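Local coordinates for 2-C-methyl-D-erythritol 4-phosphate cytidylyltransferase (Anaerococcus prevotii, PDB 4KT7), which probably transfers the cytidylyl group of CTP to 2-C-methyl-D-erythritol 4-phosphate, releasing diphosphate, in the non-mevalonate route to isoprenoids, at residues R37-R49 / I67-I79. Sequence-based numbering, arbitrary orientation. Where two conformers were deposited one is given.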
loop_
_atom_site.group_PDB
_atom_site.type_symbol
_atom_site.label_atom_id
_atom_site.label_comp_id
_atom_site.label_asym_id
_atom_site.label_seq_id
_atom_site.Cartn_x
_atom_site.Cartn_y
_atom_site.Cartn_z
ATOM N N ARG A 37 12.538 19.312 -10.863
ATOM C CA ARG A 37 12.735 18.636 -12.137
ATOM C C ARG A 37 11.476 17.852 -12.510
ATOM O O ARG A 37 10.842 17.240 -11.649
ATOM C CB ARG A 37 13.953 17.711 -12.052
ATOM C CG ARG A 37 14.521 17.265 -13.393
ATOM C CD ARG A 37 16.017 16.995 -13.268
ATOM N NE ARG A 37 16.357 16.439 -11.958
ATOM C CZ ARG A 37 17.034 15.310 -11.774
ATOM N NH1 ARG A 37 17.454 14.610 -12.817
ATOM N NH2 ARG A 37 17.293 14.881 -10.547
ATOM N N LYS A 38 11.109 17.896 -13.788
ATOM C CA LYS A 38 9.949 17.164 -14.286
ATOM C C LYS A 38 10.141 15.686 -13.953
ATOM O O LYS A 38 11.236 15.153 -14.126
ATOM C CB LYS A 38 9.799 17.362 -15.796
ATOM C CG LYS A 38 9.507 18.797 -16.211
ATOM C CD LYS A 38 9.438 18.924 -17.727
ATOM C CE LYS A 38 10.376 20.009 -18.249
ATOM N NZ LYS A 38 10.016 21.365 -17.763
ATOM N N VAL A 39 9.098 15.036 -13.444
ATOM C CA VAL A 39 9.212 13.640 -13.016
ATOM C C VAL A 39 9.745 12.720 -14.111
ATOM O O VAL A 39 10.562 11.833 -13.847
ATOM C CB VAL A 39 7.885 13.118 -12.443
ATOM C CG1 VAL A 39 7.932 11.612 -12.243
ATOM C CG2 VAL A 39 7.575 13.841 -11.123
ATOM N N LEU A 40 9.318 12.951 -15.345
ATOM C CA LEU A 40 9.718 12.086 -16.445
ATOM C C LEU A 40 11.214 12.223 -16.701
ATOM O O LEU A 40 11.864 11.259 -17.096
ATOM C CB LEU A 40 8.925 12.413 -17.716
ATOM C CG LEU A 40 9.253 11.538 -18.927
ATOM C CD1 LEU A 40 9.033 10.063 -18.609
ATOM C CD2 LEU A 40 8.422 11.953 -20.135
ATOM N N GLU A 41 11.758 13.416 -16.465
ATOM C CA GLU A 41 13.183 13.655 -16.682
ATOM C C GLU A 41 14.038 12.873 -15.697
ATOM O O GLU A 41 15.087 12.346 -16.060
ATOM C CB GLU A 41 13.515 15.141 -16.563
ATOM C CG GLU A 41 13.164 15.975 -17.772
ATOM C CD GLU A 41 13.665 17.400 -17.631
ATOM O OE1 GLU A 41 13.031 18.188 -16.895
ATOM O OE2 GLU A 41 14.709 17.726 -18.234
ATOM N N ILE A 42 13.597 12.801 -14.446
ATOM C CA ILE A 42 14.339 12.056 -13.432
ATOM C C ILE A 42 14.355 10.577 -13.820
ATOM O O ILE A 42 15.380 9.892 -13.709
ATOM C CB ILE A 42 13.694 12.229 -12.032
ATOM C CG1 ILE A 42 13.599 13.719 -11.674
ATOM C CG2 ILE A 42 14.468 11.456 -10.968
ATOM C CD1 ILE A 42 12.612 14.015 -10.576
ATOM N N THR A 43 13.211 10.091 -14.293
ATOM C CA THR A 43 13.076 8.701 -14.703
ATOM C C THR A 43 13.974 8.401 -15.891
ATOM O O THR A 43 14.744 7.431 -15.888
ATOM C CB THR A 43 11.636 8.404 -15.130
ATOM O OG1 THR A 43 10.745 8.774 -14.069
ATOM C CG2 THR A 43 11.463 6.918 -15.463
ATOM N N LEU A 44 13.870 9.247 -16.908
ATOM C CA LEU A 44 14.616 9.063 -18.149
ATOM C C LEU A 44 16.120 9.170 -17.896
ATOM O O LEU A 44 16.919 8.452 -18.511
ATOM C CB LEU A 44 14.142 10.093 -19.170
ATOM C CG LEU A 44 14.392 9.792 -20.637
ATOM C CD1 LEU A 44 13.983 8.366 -20.957
ATOM C CD2 LEU A 44 13.608 10.770 -21.493
ATOM N N ASP A 45 16.499 10.049 -16.970
ATOM C CA ASP A 45 17.884 10.138 -16.535
ATOM C C ASP A 45 18.376 8.781 -16.064
ATOM O O ASP A 45 19.441 8.321 -16.482
ATOM C CB ASP A 45 18.042 11.144 -15.394
ATOM C CG ASP A 45 18.311 12.551 -15.885
ATOM O OD1 ASP A 45 18.454 12.744 -17.112
ATOM O OD2 ASP A 45 18.392 13.463 -15.035
ATOM N N THR A 46 17.609 8.142 -15.185
ATOM C CA THR A 46 18.015 6.837 -14.675
ATOM C C THR A 46 18.072 5.769 -15.771
ATOM O O THR A 46 19.071 5.054 -15.874
ATOM C CB THR A 46 17.137 6.356 -13.498
ATOM O OG1 THR A 46 17.299 7.248 -12.383
ATOM C CG2 THR A 46 17.547 4.940 -13.074
ATOM N N VAL A 47 17.022 5.654 -16.584
ATOM C CA VAL A 47 16.972 4.601 -17.603
ATOM C C VAL A 47 18.070 4.765 -18.653
ATOM O O VAL A 47 18.639 3.783 -19.123
ATOM C CB VAL A 47 15.606 4.530 -18.316
ATOM C CG1 VAL A 47 15.614 3.416 -19.342
ATOM C CG2 VAL A 47 14.498 4.280 -17.321
ATOM N N SER A 48 18.387 6.002 -19.015
ATOM C CA SER A 48 19.385 6.208 -20.060
ATOM C C SER A 48 20.794 5.853 -19.580
ATOM O O SER A 48 21.702 5.690 -20.396
ATOM C CB SER A 48 19.322 7.632 -20.623
ATOM O OG SER A 48 19.704 8.569 -19.639
ATOM N N ARG A 49 20.973 5.718 -18.261
ATOM C CA ARG A 49 22.253 5.268 -17.684
ATOM C C ARG A 49 22.432 3.742 -17.720
ATOM O O ARG A 49 23.517 3.243 -17.432
ATOM C CB ARG A 49 22.427 5.750 -16.228
ATOM C CG ARG A 49 22.500 7.265 -16.036
ATOM C CD ARG A 49 23.158 7.631 -14.695
ATOM N NE ARG A 49 22.762 6.718 -13.622
ATOM C CZ ARG A 49 21.783 6.953 -12.751
ATOM N NH1 ARG A 49 21.499 6.053 -11.815
ATOM N NH2 ARG A 49 21.090 8.085 -12.810
ATOM N N ILE A 67 7.214 19.662 -25.518
ATOM C CA ILE A 67 8.014 19.544 -24.305
ATOM C C ILE A 67 8.783 18.221 -24.283
ATOM O O ILE A 67 9.895 18.148 -23.745
ATOM C CB ILE A 67 7.139 19.680 -23.043
ATOM C CG1 ILE A 67 6.349 20.988 -23.100
ATOM C CG2 ILE A 67 7.985 19.622 -21.787
ATOM C CD1 ILE A 67 7.214 22.232 -23.182
ATOM N N ILE A 68 8.201 17.176 -24.871
ATOM C CA ILE A 68 8.916 15.907 -25.003
ATOM C C ILE A 68 10.169 16.057 -25.863
ATOM O O ILE A 68 11.231 15.533 -25.511
ATOM C CB ILE A 68 8.029 14.783 -25.565
ATOM C CG1 ILE A 68 7.006 14.346 -24.510
ATOM C CG2 ILE A 68 8.869 13.567 -25.934
ATOM C CD1 ILE A 68 7.632 13.639 -23.307
ATOM N N LYS A 69 10.052 16.787 -26.973
ATOM C CA LYS A 69 11.194 17.055 -27.838
ATOM C C LYS A 69 12.303 17.805 -27.094
ATOM O O LYS A 69 13.496 17.514 -27.260
ATOM C CB LYS A 69 10.754 17.882 -29.050
ATOM C CG LYS A 69 9.818 17.165 -30.006
ATOM C CD LYS A 69 9.450 18.085 -31.176
ATOM C CE LYS A 69 8.614 17.360 -32.227
ATOM N NZ LYS A 69 8.179 18.257 -33.345
ATOM N N ASP A 70 11.908 18.785 -26.287
ATOM C CA ASP A 70 12.871 19.609 -25.558
ATOM C C ASP A 70 13.611 18.757 -24.536
ATOM O O ASP A 70 14.817 18.895 -24.333
ATOM C CB ASP A 70 12.164 20.764 -24.846
ATOM C CG ASP A 70 11.595 21.792 -25.808
ATOM O OD1 ASP A 70 11.999 21.801 -26.993
ATOM O OD2 ASP A 70 10.751 22.602 -25.367
ATOM N N ILE A 71 12.874 17.867 -23.894
ATOM C CA ILE A 71 13.458 16.978 -22.915
ATOM C C ILE A 71 14.425 16.011 -23.596
ATOM O O ILE A 71 15.518 15.753 -23.084
ATOM C CB ILE A 71 12.354 16.245 -22.133
ATOM C CG1 ILE A 71 11.746 17.201 -21.095
ATOM C CG2 ILE A 71 12.884 14.975 -21.479
ATOM C CD1 ILE A 71 10.398 16.743 -20.558
ATOM N N LEU A 72 14.052 15.525 -24.778
ATOM C CA LEU A 72 14.858 14.519 -25.475
ATOM C C LEU A 72 16.155 15.046 -26.087
ATOM O O LEU A 72 17.061 14.261 -26.376
ATOM C CB LEU A 72 14.030 13.789 -26.539
ATOM C CG LEU A 72 13.046 12.784 -25.956
ATOM C CD1 LEU A 72 12.321 12.008 -27.047
ATOM C CD2 LEU A 72 13.803 11.834 -25.051
ATOM N N GLU A 73 16.256 16.360 -26.275
ATOM C CA GLU A 73 17.465 16.940 -26.864
ATOM C C GLU A 73 18.678 16.729 -25.971
ATOM O O GLU A 73 19.802 16.607 -26.450
ATOM C CB GLU A 73 17.293 18.437 -27.119
ATOM C CG GLU A 73 16.326 18.774 -28.225
ATOM C CD GLU A 73 16.473 20.204 -28.687
ATOM O OE1 GLU A 73 16.597 21.102 -27.822
ATOM O OE2 GLU A 73 16.482 20.429 -29.914
ATOM N N LYS A 74 18.440 16.694 -24.667
ATOM C CA LYS A 74 19.514 16.516 -23.697
ATOM C C LYS A 74 20.122 15.103 -23.772
ATOM O O LYS A 74 21.248 14.871 -23.322
ATOM C CB LYS A 74 19.007 16.869 -22.285
ATOM C CG LYS A 74 19.333 15.864 -21.187
ATOM C CD LYS A 74 18.941 16.389 -19.800
ATOM C CE LYS A 74 19.368 15.408 -18.705
ATOM N NZ LYS A 74 18.897 15.793 -17.340
ATOM N N TYR A 75 19.394 14.169 -24.384
ATOM C CA TYR A 75 19.867 12.784 -24.471
ATOM C C TYR A 75 20.489 12.403 -25.823
ATOM O O TYR A 75 19.930 12.687 -26.889
ATOM C CB TYR A 75 18.753 11.807 -24.079
ATOM C CG TYR A 75 18.226 12.044 -22.679
ATOM C CD1 TYR A 75 18.897 11.553 -21.566
ATOM C CD2 TYR A 75 17.071 12.773 -22.468
ATOM C CE1 TYR A 75 18.423 11.778 -20.281
ATOM C CE2 TYR A 75 16.594 13.003 -21.191
ATOM C CZ TYR A 75 17.270 12.502 -20.103
ATOM O OH TYR A 75 16.780 12.735 -18.834
ATOM N N ASP A 76 21.649 11.752 -25.755
ATOM C CA ASP A 76 22.378 11.286 -26.936
ATOM C C ASP A 76 21.824 9.972 -27.491
ATOM O O ASP A 76 21.832 9.741 -28.704
ATOM C CB ASP A 76 23.854 11.059 -26.589
ATOM C CG ASP A 76 24.501 12.260 -25.925
ATOM O OD1 ASP A 76 24.176 13.407 -26.305
ATOM O OD2 ASP A 76 25.345 12.054 -25.025
ATOM N N GLY A 77 21.354 9.116 -26.588
ATOM C CA GLY A 77 21.095 7.721 -26.894
ATOM C C GLY A 77 20.053 7.392 -27.945
ATOM O O GLY A 77 19.483 8.275 -28.597
ATOM N N ASN A 78 19.822 6.092 -28.111
ATOM C CA ASN A 78 18.806 5.592 -29.020
ATOM C C ASN A 78 17.449 5.715 -28.340
ATOM O O ASN A 78 16.848 4.717 -27.911
ATOM C CB ASN A 78 19.107 4.142 -29.403
ATOM C CG ASN A 78 18.230 3.637 -30.534
ATOM O OD1 ASN A 78 17.469 4.398 -31.134
ATOM N ND2 ASN A 78 18.343 2.349 -30.840
ATOM N N ILE A 79 16.982 6.953 -28.223
ATOM C CA ILE A 79 15.719 7.239 -27.557
ATOM C C ILE A 79 14.759 7.912 -28.525
ATOM O O ILE A 79 15.110 8.900 -29.169
ATOM C CB ILE A 79 15.928 8.178 -26.354
ATOM C CG1 ILE A 79 16.964 7.596 -25.393
ATOM C CG2 ILE A 79 14.612 8.431 -25.633
ATOM C CD1 ILE A 79 16.989 8.288 -24.043
#
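Y75 and D45 make a polar link between R37-R49 and I67-I79: the phenol OH of Y75 donates a hydrogen bond to D45 OD1, though the modelled separation of 2.4 Å is unusually short and its exact value doubtful. The carboxylate reaches the ring at its edge, near the ring plane, with its own plane turned 67° from the ring. K74 crosses D45 at about a right angle; its NZ forms a salt bridge to OD1 at 3.1 Å, though the component hydrogen bonds to OD1 and OD2 are weak. The K74 ammonium and the phenol together would probably favour an ionised carboxylate. In one of two modelled conformers R37 NH1 also lies 2.7 Å from D45 OD2, so this arm of the charge network is doubtful.

The Y75 ring is sandwiched. L44 lies over one face in a CH-pi contact, its CG 4.2 Å from the centroid and 25° off the normal, while K74 CG covers the opposite face. With CG anti to the backbone N, L44 also sends CD2 to L72 CD2, 3.7 Å away. Were Y75 replaced by an alanine, D45 OD1 would probably lose its phenol donor and a gap would open between L44 and the K74 chain.

Apolar contacts extend toward the N-terminal end of helix 39-48: I71 lays CG1 and CG2 against E41 CG, and its CD1 meets K38 CD at 3.7 Å. Deeper, L40 CD2 packs on I68 CD1.

The axes of 39-48 and the 67-73 portion of helix 65-73 approach to 11.1 Å, pointing in the same general direction but inclined by 36°. Both helices pack on the central sheet of this GT-A-like nucleotidyltransferase fold: L40 and V47 touch strand 10-16, whereas I68 and L72 rest on strands 55-60 and 79-83.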